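Local coordinates for uncharacterized protein YobA (Bacillus subtilis subsp. subtilis str. 168, PDB 4QY7) that is of unknown function but adopts an OB-fold and belongs to the DUF3221 family, at residues S8-V13 and K69-F74. Residues are numbered along the deposited sequence; the frame is centred on the assembly and turned at random.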
ATOM      1  N   SER A   8       9.382  -5.908   3.480  1.00 15.81           N
ATOM      2  CA  SER A   8       8.882  -5.235   2.287  1.00 14.92           C
ATOM      3  C   SER A   8       7.727  -5.992   1.671  1.00 16.37           C
ATOM      4  O   SER A   8       7.583  -7.208   1.880  1.00 16.42           O
ATOM      5  CB  SER A   8       9.984  -5.104   1.235  1.00 18.94           C
ATOM      6  OG  SER A   8      10.419  -6.366   0.733  1.00 21.88           O
ATOM      7  N   LEU A   9       6.921  -5.276   0.888  1.00 13.03           N
ATOM      8  CA  LEU A   9       5.862  -5.916   0.113  1.00 13.04           C
ATOM      9  C   LEU A   9       5.549  -5.097  -1.103  1.00 14.19           C
ATOM     10  O   LEU A   9       5.821  -3.893  -1.121  1.00 14.36           O
ATOM     11  CB  LEU A   9       4.602  -6.189   0.958  1.00 14.55           C
ATOM     12  CG  LEU A   9       3.870  -4.992   1.535  1.00 16.58           C
ATOM     13  CD1 LEU A   9       2.823  -4.472   0.533  1.00 16.10           C
ATOM     14  CD2 LEU A   9       3.107  -5.380   2.834  1.00 19.30           C
ATOM     15  N   VAL A  10       4.941  -5.736  -2.107  1.00 12.49           N
ATOM     16  CA  VAL A  10       4.619  -5.095  -3.370  1.00 12.26           C
ATOM     17  C   VAL A  10       3.129  -5.021  -3.546  1.00 15.16           C
ATOM     18  O   VAL A  10       2.409  -5.957  -3.199  1.00 15.17           O
ATOM     19  CB  VAL A  10       5.258  -5.920  -4.525  1.00 14.25           C
ATOM     20  CG1 VAL A  10       4.721  -5.455  -5.891  1.00 15.56           C
ATOM     21  CG2 VAL A  10       6.786  -5.828  -4.475  1.00 15.38           C
ATOM     22  N   GLY A  11       2.671  -3.906  -4.101  1.00 13.14           N
ATOM     23  CA  GLY A  11       1.235  -3.764  -4.357  1.00 13.91           C
ATOM     24  C   GLY A  11       0.954  -2.618  -5.281  1.00 14.86           C
ATOM     25  O   GLY A  11       1.860  -1.868  -5.631  1.00 15.13           O
ATOM     26  N   TYR A  12      -0.289  -2.521  -5.700  1.00 12.27           N
ATOM     27  CA  TYR A  12      -0.734  -1.467  -6.613  1.00 12.56           C
ATOM     28  C   TYR A  12      -1.500  -0.419  -5.862  1.00 14.84           C
ATOM     29  O   TYR A  12      -2.422  -0.777  -5.128  1.00 12.65           O
ATOM     30  CB  TYR A  12      -1.638  -2.035  -7.726  1.00 14.84           C
ATOM     31  CG  TYR A  12      -0.943  -3.031  -8.616  1.00 18.81           C
ATOM     32  CD1 TYR A  12      -0.796  -4.361  -8.223  1.00 19.81           C
ATOM     33  CD2 TYR A  12      -0.317  -2.626  -9.785  1.00 21.90           C
ATOM     34  CE1 TYR A  12      -0.104  -5.277  -9.011  1.00 20.04           C
ATOM     35  CE2 TYR A  12       0.351  -3.545 -10.602  1.00 22.66           C
ATOM     36  CZ  TYR A  12       0.464  -4.864 -10.197  1.00 26.48           C
ATOM     37  OH  TYR A  12       1.125  -5.806 -10.968  1.00 31.73           O
ATOM     38  N   VAL A  13      -1.216   0.862  -6.107  1.00 12.28           N
ATOM     39  CA  VAL A  13      -1.907   1.960  -5.411  1.00 11.53           C
ATOM     40  C   VAL A  13      -3.293   2.130  -5.987  1.00 15.11           C
ATOM     41  O   VAL A  13      -3.386   2.481  -7.144  1.00 16.64           O
ATOM     42  CB  VAL A  13      -1.127   3.292  -5.520  1.00 14.85           C
ATOM     43  CG1 VAL A  13      -1.850   4.442  -4.795  1.00 15.50           C
ATOM     44  CG2 VAL A  13       0.298   3.142  -4.983  1.00 14.70           C
ATOM     45  N   LYS A  69       2.527   0.704  -9.424  1.00 16.02           N
ATOM     46  CA  LYS A  69       2.942  -0.517  -8.743  1.00 14.86           C
ATOM     47  C   LYS A  69       4.162  -0.129  -7.905  1.00 17.66           C
ATOM     48  O   LYS A  69       5.099   0.484  -8.431  1.00 16.93           O
ATOM     49  CB  LYS A  69       3.289  -1.611  -9.750  1.00 17.73           C
ATOM     50  CG  LYS A  69       3.550  -2.956  -9.091  1.00 17.94           C
ATOM     51  CD  LYS A  69       4.085  -3.923 -10.141  1.00 21.63           C
ATOM     52  CE  LYS A  69       4.199  -5.335  -9.619  1.00 21.34           C
ATOM     53  NZ  LYS A  69       4.475  -6.291 -10.726  1.00 25.52           N
ATOM     54  N   ILE A  70       4.146  -0.432  -6.615  1.00 13.65           N
ATOM     55  CA  ILE A  70       5.258  -0.029  -5.756  1.00 13.08           C
ATOM     56  C   ILE A  70       5.711  -1.146  -4.846  1.00 14.98           C
ATOM     57  O   ILE A  70       4.957  -2.089  -4.556  1.00 13.42           O
ATOM     58  CB  ILE A  70       4.852   1.204  -4.872  1.00 15.62           C
ATOM     59  CG1 ILE A  70       3.762   0.818  -3.825  1.00 15.70           C
ATOM     60  CG2 ILE A  70       4.337   2.377  -5.747  1.00 16.26           C
ATOM     61  CD1 ILE A  70       3.386   1.984  -2.875  1.00 15.97           C
ATOM     62  N   LYS A  71       6.934  -0.992  -4.362  1.00 13.12           N
ATOM     63  CA  LYS A  71       7.490  -1.800  -3.283  1.00 12.27           C
ATOM     64  C   LYS A  71       7.598  -0.881  -2.086  1.00 16.16           C
ATOM     65  O   LYS A  71       8.136   0.219  -2.227  1.00 15.64           O
ATOM     66  CB  LYS A  71       8.855  -2.342  -3.661  1.00 13.70           C
ATOM     67  CG  LYS A  71       9.394  -3.338  -2.639  1.00 18.33           C
ATOM     68  CD  LYS A  71      10.586  -4.073  -3.261  1.00 23.21           C
ATOM     69  CE  LYS A  71      11.174  -5.113  -2.374  1.00 34.39           C
ATOM     70  NZ  LYS A  71      12.429  -5.662  -2.977  1.00 38.37           N
ATOM     71  N   VAL A  72       7.125  -1.306  -0.908  1.00 13.57           N
ATOM     72  CA  VAL A  72       7.225  -0.485   0.306  1.00 13.68           C
ATOM     73  C   VAL A  72       8.080  -1.209   1.307  1.00 16.29           C
ATOM     74  O   VAL A  72       8.087  -2.466   1.291  1.00 14.91           O
ATOM     75  CB  VAL A  72       5.842  -0.141   0.914  1.00 14.87           C
ATOM     76  CG1 VAL A  72       4.995   0.652  -0.096  1.00 14.34           C
ATOM     77  CG2 VAL A  72       5.092  -1.405   1.372  1.00 15.28           C
ATOM     78  N   TRP A  73       8.731  -0.440   2.203  1.00 14.96           N
ATOM     79  CA  TRP A  73       9.568  -0.983   3.277  0.50 15.63           C
ATOM     80  C   TRP A  73       9.052  -0.515   4.605  1.00 18.58           C
ATOM     81  O   TRP A  73       8.641   0.651   4.735  1.00 18.84           O
ATOM     82  CB  TRP A  73      11.035  -0.582   3.141  0.50 15.82           C
ATOM     83  CG  TRP A  73      11.758  -1.356   2.098  0.50 17.15           C
ATOM     84  CD1 TRP A  73      12.492  -2.493   2.277  0.50 20.58           C
ATOM     85  CD2 TRP A  73      11.788  -1.071   0.706  0.50 16.65           C
ATOM     86  NE1 TRP A  73      12.981  -2.931   1.071  0.50 20.43           N
ATOM     87  CE2 TRP A  73      12.586  -2.061   0.091  0.50 21.16           C
ATOM     88  CE3 TRP A  73      11.242  -0.053  -0.089  0.50 17.31           C
ATOM     89  CZ2 TRP A  73      12.838  -2.068  -1.279  0.50 20.76           C
ATOM     90  CZ3 TRP A  73      11.478  -0.073  -1.450  0.50 19.51           C
ATOM     91  CH2 TRP A  73      12.278  -1.061  -2.031  0.50 20.95           C
ATOM     92  N   PHE A  74       9.035  -1.427   5.604  1.00 16.06           N
ATOM     93  CA  PHE A  74       8.482  -1.093   6.910  1.00 16.12           C
ATOM     94  C   PHE A  74       9.042  -2.017   7.973  1.00 20.35           C
ATOM     95  O   PHE A  74       9.561  -3.080   7.633  1.00 21.24           O
ATOM     96  CB  PHE A  74       6.939  -1.219   6.867  1.00 16.94           C
ATOM     97  CG  PHE A  74       6.463  -2.592   6.447  1.00 16.70           C
ATOM     98  CD1 PHE A  74       6.294  -2.913   5.100  1.00 17.07           C
ATOM     99  CD2 PHE A  74       6.127  -3.552   7.395  1.00 17.98           C
ATOM    100  CE1 PHE A  74       5.930  -4.207   4.718  1.00 18.52           C
ATOM    101  CE2 PHE A  74       5.746  -4.831   7.008  1.00 18.47           C
ATOM    102  CZ  PHE A  74       5.609  -5.140   5.668  1.00 17.42           C
TER
HETATM  103  O   HOH W   1       2.719  -6.536 -12.823  1.00 41.55           O
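Leu9 with Val72 and Gly11 with Ile70 form the hydrogen-bonded pairs between two neighbouring antiparallel strands of the OB-fold sheet. Strand 7-16 lies between strands 20-24 and 69-74. The axes of the two short segments come within 4.7 Å, and their N-to-C directions differ by 153°. Four backbone hydrogen bonds join them, two for each hydrogen-bonded pair. Ile70 N to Gly11 O, at 2.9 Å, is nearly straight. The non-hydrogen-bonded pair Val10-Lys71 lies between these two, and Ser8-Trp73 and Tyr12-Lys69 flank them. Their side chains share one face of the sheet.

On the other face Leu9 and Val72 lie side by side, with Leu9 CG 3.8 Å from Val72 CG2. Leu9 crosses Phe74 at about a right angle and sets CD2 3.6 Å from Phe74 CE1. Val13 CG2 touches Ile70 CD1. Leu23 of strand 20-24 packs against Val13, Ile70 and Val72.

On the Ser8 face, Trp73 has two conformers. In the one described, Ser8 CB sits over its five-membered ring, a CH-pi contact. Lys71 CG lies over a face of the same indole, and Lys89 makes a cation-pi contact with it.

Lys69 CG is anti to the backbone N (chi1 -172°) and lies over a face of the Tyr12 ring. The extended chain beyond carries CE to 3.4 Å from Tyr12 OH. One water accepts from Lys69 NZ at 2.7 Å and hydrogen-bonds Tyr12 OH at 2.6 Å, in the plane of the tyrosine ring.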